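Local coordinates for indole-3-pyruvate decarboxylase (Azospirillum brasilense, PDB 2NXW), which decarboxylates indole-3-pyruvate and phenylpyruvate with thiamine diphosphate and a metal ion, the first reaction serving auxin biosynthesis, at residues Ala24-Arg29 and Glu193-Asp198; Asn101-Ala106 and Val113-Gly118. One frame throughout, in Å; residues are numbered along the deposited sequence.

Interaction 1: Ala24-Arg29 and Glu193-Asp198; sequences AEALLR and EPVGDD
A26 and V195 meet where helix 23-33 of the N-terminal thiamine diphosphate-binding domain lies beside the extended loop that follows strand 179-184. V195 reaches toward the helix with one methyl: its CG2 lies 3.9 Å from the carbonyl oxygen A26 O, and the same CG2 stands 4.4 Å from A26 CB. The torsion decides which branch does this. With chi1 at 178°, CG1 extends anti to the backbone N, while CG2 is folded back beside that N and anti to the carbonyl carbon.

The methyl and the amide of V195 are therefore presented to the helix together: the methyl rests against the carbonyl of A26, and the amide reaches the same oxygen through a water. Between A26 O and V195 N the gap is 5.2 Å, too long for a direct bond, and one water fills it. The water donates to A26 O over 2.9 Å and accepts from V195 N over 3.0 Å, and the angle from A26 O through the water oxygen to V195 N is 126°. A26 CB also points at the loop, and its distance to the carbonyl oxygen E193 O is 4.5 Å, a loose approach. No direct hydrogen bond joins the segments and only 94 Å² is buried, so the join is a light one: a methyl, a small alanine and a water bridge.

More of the grip comes from nearby. D198 forms salt bridges with R173 of helix 161-175 and with R34, which also donates to G196 O. V195 rests on I165 and A166 of helix 161-175, and L27, turned away from the loop, packs on the same I165 and on L181 and I183 of strand 179-184; A24 meets F50 and V53 of helix 48-57 on another side.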
loop_
_atom_site.group_PDB
_atom_site.type_symbol
_atom_site.label_atom_id
_atom_site.label_comp_id
_atom_site.label_asym_id
_atom_site.label_seq_id
_atom_site.Cartn_x
_atom_site.Cartn_y
_atom_site.Cartn_z
ATOM N N ALA A 24 -8.485 23.178 27.675
ATOM C CA ALA A 24 -7.277 22.549 28.217
ATOM C C ALA A 24 -7.491 22.052 29.648
ATOM O O ALA A 24 -7.018 20.974 30.010
ATOM C CB ALA A 24 -6.100 23.526 28.174
ATOM N N GLU A 25 -8.206 22.834 30.458
ATOM C CA GLU A 25 -8.483 22.464 31.848
ATOM C C GLU A 25 -9.375 21.228 31.893
ATOM O O GLU A 25 -9.163 20.325 32.704
ATOM C CB GLU A 25 -9.187 23.616 32.586
ATOM C CG GLU A 25 -8.442 24.947 32.569
ATOM C CD GLU A 25 -9.179 26.060 33.324
ATOM O OE1 GLU A 25 -10.354 26.359 32.995
ATOM O OE2 GLU A 25 -8.575 26.644 34.250
ATOM N N ALA A 26 -10.383 21.199 31.026
ATOM C CA ALA A 26 -11.302 20.071 30.957
ATOM C C ALA A 26 -10.548 18.795 30.597
ATOM O O ALA A 26 -10.831 17.724 31.128
ATOM C CB ALA A 26 -12.397 20.344 29.931
ATOM N N LEU A 27 -9.586 18.921 29.688
ATOM C CA LEU A 27 -8.794 17.768 29.277
ATOM C C LEU A 27 -7.902 17.286 30.423
ATOM O O LEU A 27 -7.856 16.086 30.712
ATOM C CB LEU A 27 -7.938 18.124 28.061
ATOM C CG LEU A 27 -6.897 17.079 27.638
ATOM C CD1 LEU A 27 -7.571 15.752 27.303
ATOM C CD2 LEU A 27 -6.138 17.603 26.430
ATOM N N LEU A 28 -7.200 18.211 31.071
ATOM C CA LEU A 28 -6.338 17.837 32.188
ATOM C C LEU A 28 -7.158 17.170 33.286
ATOM O O LEU A 28 -6.730 16.178 33.872
ATOM C CB LEU A 28 -5.599 19.064 32.735
ATOM C CG LEU A 28 -4.541 19.670 31.791
ATOM C CD1 LEU A 28 -4.075 21.014 32.340
ATOM C CD2 LEU A 28 -3.346 18.709 31.636
ATOM N N ARG A 29 -8.353 17.697 33.551
ATOM C CA ARG A 29 -9.210 17.111 34.577
ATOM C C ARG A 29 -9.701 15.719 34.173
ATOM O O ARG A 29 -9.774 14.822 35.008
ATOM C CB ARG A 29 -10.401 18.038 34.869
ATOM C CG ARG A 29 -10.000 19.299 35.624
ATOM C CD ARG A 29 -11.197 20.210 35.896
ATOM N NE ARG A 29 -10.791 21.420 36.610
ATOM C CZ ARG A 29 -10.346 21.439 37.863
ATOM N NH1 ARG A 29 -10.248 20.313 38.555
ATOM N NH2 ARG A 29 -9.986 22.588 38.423
ATOM N N GLU A 193 -17.905 22.228 28.061
ATOM C CA GLU A 193 -18.584 21.578 29.170
ATOM C C GLU A 193 -17.678 20.458 29.674
ATOM O O GLU A 193 -16.764 20.027 28.968
ATOM C CB GLU A 193 -19.942 21.033 28.718
ATOM C CG GLU A 193 -20.937 22.148 28.378
ATOM C CD GLU A 193 -22.356 21.653 28.199
ATOM O OE1 GLU A 193 -22.945 21.153 29.183
ATOM O OE2 GLU A 193 -22.887 21.764 27.073
ATOM N N PRO A 194 -17.895 19.992 30.910
ATOM C CA PRO A 194 -17.067 18.919 31.477
ATOM C C PRO A 194 -17.104 17.625 30.670
ATOM O O PRO A 194 -18.117 17.284 30.056
ATOM C CB PRO A 194 -17.651 18.738 32.878
ATOM C CG PRO A 194 -18.188 20.114 33.206
ATOM C CD PRO A 194 -18.848 20.506 31.912
ATOM N N VAL A 195 -15.984 16.905 30.673
ATOM C CA VAL A 195 -15.896 15.638 29.961
ATOM C C VAL A 195 -16.588 14.538 30.770
ATOM O O VAL A 195 -16.331 14.381 31.962
ATOM C CB VAL A 195 -14.419 15.237 29.730
ATOM C CG1 VAL A 195 -14.348 13.892 29.033
ATOM C CG2 VAL A 195 -13.721 16.297 28.891
ATOM N N GLY A 196 -17.469 13.786 30.115
ATOM C CA GLY A 196 -18.175 12.711 30.795
ATOM C C GLY A 196 -17.380 11.415 30.834
ATOM O O GLY A 196 -16.160 11.426 30.645
ATOM N N ASP A 197 -18.063 10.299 31.072
ATOM C CA ASP A 197 -17.407 8.998 31.144
ATOM C C ASP A 197 -17.116 8.396 29.779
ATOM O O ASP A 197 -17.672 8.821 28.764
ATOM C CB ASP A 197 -18.262 7.999 31.930
ATOM C CG ASP A 197 -18.511 8.432 33.353
ATOM O OD1 ASP A 197 -17.648 9.119 33.944
ATOM O OD2 ASP A 197 -19.575 8.063 33.892
ATOM N N ASP A 198 -16.246 7.390 29.756
ATOM C CA ASP A 198 -15.907 6.725 28.506
ATOM C C ASP A 198 -17.151 6.095 27.894
ATOM O O ASP A 198 -17.989 5.529 28.605
ATOM C CB ASP A 198 -14.917 5.569 28.712
ATOM C CG ASP A 198 -13.596 5.994 29.322
ATOM O OD1 ASP A 198 -13.249 7.195 29.294
ATOM O OD2 ASP A 198 -12.895 5.081 29.822
HETATM O O HOH W 1 -13.522 17.585 32.192
#

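Interaction 2: Asn101-Ala106 and Val113-Gly118; sequences NAVAGA and VVVISG
A106 and V113 mark the narrow end of a wedge between helix and strand, with their CA atoms 6.8 Å apart. From there the backbones spread: V103 CA and V115 CA are 8.1 Å apart, and the far ends, N101 CA and G118 CA, 18.5 Å. The chain turns back on itself at a slant after the helix, so the later helix residue pairs with the earlier strand residue. This is the second half of a beta-alpha-beta crossover, which starts from strand 86-90, the parallel neighbour of 113-119.

Two residues one helical turn apart meet two strand residues that share a face. A106 aims its CB at the strand and touches V113 CG2 at 3.8 Å. V103 and V115 cross obliquely, each using a single branch, V103 CG2 against V115 CG2 at 3.6 Å. Both valines have CG1 anti to the backbone N (chi1 175° and 176°), which sets CG2 beside that N and makes it the methyl that meets its counterpart. Farther along the strand, beyond the contact, the S117 hydroxyl donates to G118 O.

On the other side of the helix, N101 and A104 pack on A94 and L130 of the second subunit. The V103 side chain is about 9 Å from that of E68, which lines the thiamine diphosphate pocket. Across the contact itself all four touching side chains are buried and purely aliphatic, and no hydrogen bond passes between the segments. The fit thus rests on shape and dispersion, while V113, V114 and V115 spend their backbone bonds on the flanking strands.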
loop_
_atom_site.group_PDB
_atom_site.type_symbol
_atom_site.label_atom_id
_atom_site.label_comp_id
_atom_site.label_asym_id
_atom_site.label_seq_id
_atom_site.Cartn_x
_atom_site.Cartn_y
_atom_site.Cartn_z
ATOM N N ASN A 101 8.909 7.478 17.637
ATOM C CA ASN A 101 9.458 6.208 18.075
ATOM C C ASN A 101 8.971 5.804 19.472
ATOM O O ASN A 101 8.546 4.662 19.685
ATOM C CB ASN A 101 10.989 6.264 18.039
ATOM C CG ASN A 101 11.615 5.001 18.556
ATOM O OD1 ASN A 101 11.231 3.896 18.157
ATOM N ND2 ASN A 101 12.585 5.144 19.450
ATOM N N ALA A 102 9.037 6.726 20.434
ATOM C CA ALA A 102 8.590 6.394 21.786
ATOM C C ALA A 102 7.119 5.986 21.789
ATOM O O ALA A 102 6.723 5.069 22.516
ATOM C CB ALA A 102 8.807 7.586 22.721
ATOM N N VAL A 103 6.316 6.656 20.966
ATOM C CA VAL A 103 4.892 6.332 20.907
ATOM C C VAL A 103 4.664 4.969 20.258
ATOM O O VAL A 103 3.812 4.191 20.723
ATOM C CB VAL A 103 4.109 7.447 20.179
ATOM C CG1 VAL A 103 2.639 7.047 19.997
ATOM C CG2 VAL A 103 4.209 8.735 21.004
ATOM N N ALA A 104 5.425 4.664 19.204
ATOM C CA ALA A 104 5.309 3.358 18.544
ATOM C C ALA A 104 5.683 2.259 19.548
ATOM O O ALA A 104 5.058 1.199 19.582
ATOM C CB ALA A 104 6.226 3.295 17.308
ATOM N N GLY A 105 6.696 2.525 20.381
ATOM C CA GLY A 105 7.095 1.557 21.385
ATOM C C GLY A 105 5.990 1.307 22.397
ATOM O O GLY A 105 5.768 0.175 22.813
ATOM N N ALA A 106 5.303 2.378 22.790
ATOM C CA ALA A 106 4.198 2.271 23.745
ATOM C C ALA A 106 3.068 1.465 23.101
ATOM O O ALA A 106 2.449 0.612 23.748
ATOM C CB ALA A 106 3.704 3.657 24.124
ATOM N N VAL A 113 -0.335 5.789 26.259
ATOM C CA VAL A 113 0.231 7.121 26.344
ATOM C C VAL A 113 -0.679 8.060 25.573
ATOM O O VAL A 113 -0.978 7.826 24.400
ATOM C CB VAL A 113 1.654 7.192 25.724
ATOM C CG1 VAL A 113 2.114 8.644 25.640
ATOM C CG2 VAL A 113 2.633 6.374 26.573
ATOM N N VAL A 114 -1.144 9.102 26.251
ATOM C CA VAL A 114 -1.991 10.101 25.616
ATOM C C VAL A 114 -1.070 11.196 25.090
ATOM O O VAL A 114 -0.445 11.928 25.864
ATOM C CB VAL A 114 -2.991 10.716 26.628
ATOM C CG1 VAL A 114 -3.825 11.797 25.947
ATOM C CG2 VAL A 114 -3.892 9.625 27.200
ATOM N N VAL A 115 -0.957 11.281 23.771
ATOM C CA VAL A 115 -0.123 12.289 23.138
ATOM C C VAL A 115 -0.980 13.522 22.901
ATOM O O VAL A 115 -2.048 13.423 22.292
ATOM C CB VAL A 115 0.399 11.787 21.781
ATOM C CG1 VAL A 115 1.209 12.890 21.074
ATOM C CG2 VAL A 115 1.249 10.541 21.997
ATOM N N ILE A 116 -0.520 14.668 23.392
ATOM C CA ILE A 116 -1.245 15.925 23.219
ATOM C C ILE A 116 -0.315 16.874 22.486
ATOM O O ILE A 116 0.718 17.273 23.021
ATOM C CB ILE A 116 -1.610 16.573 24.575
ATOM C CG1 ILE A 116 -2.378 15.578 25.440
ATOM C CG2 ILE A 116 -2.461 17.837 24.337
ATOM C CD1 ILE A 116 -2.659 16.093 26.840
ATOM N N SER A 117 -0.665 17.227 21.254
ATOM C CA SER A 117 0.166 18.147 20.488
ATOM C C SER A 117 -0.496 19.487 20.267
ATOM O O SER A 117 -1.694 19.559 19.990
ATOM C CB SER A 117 0.501 17.574 19.103
ATOM O OG SER A 117 1.296 18.486 18.352
ATOM N N GLY A 118 0.289 20.549 20.397
ATOM C CA GLY A 118 -0.232 21.872 20.100
ATOM C C GLY A 118 -0.352 21.890 18.580
ATOM O O GLY A 118 0.198 21.025 17.888
#

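From the N terminus, helix 23-33 comes first, and the chain then builds the whole six-stranded parallel sheet of the N-terminal domain. Within that run, interaction 2 closes a short loop by bringing strand 113-119 back against helix 100-108. Far later, after strand 179-184, the chain returns to the first helix and interaction 1 closes a loop of some 160 residues that encloses the smaller one without crossing it. Alternation along strand 113-119 ties the two together: V115 faces helix 100-108, whereas I116 faces the other way, where its CD1 packs 3.8 Å from L27 CD2. The central strand thus lies between the two helices.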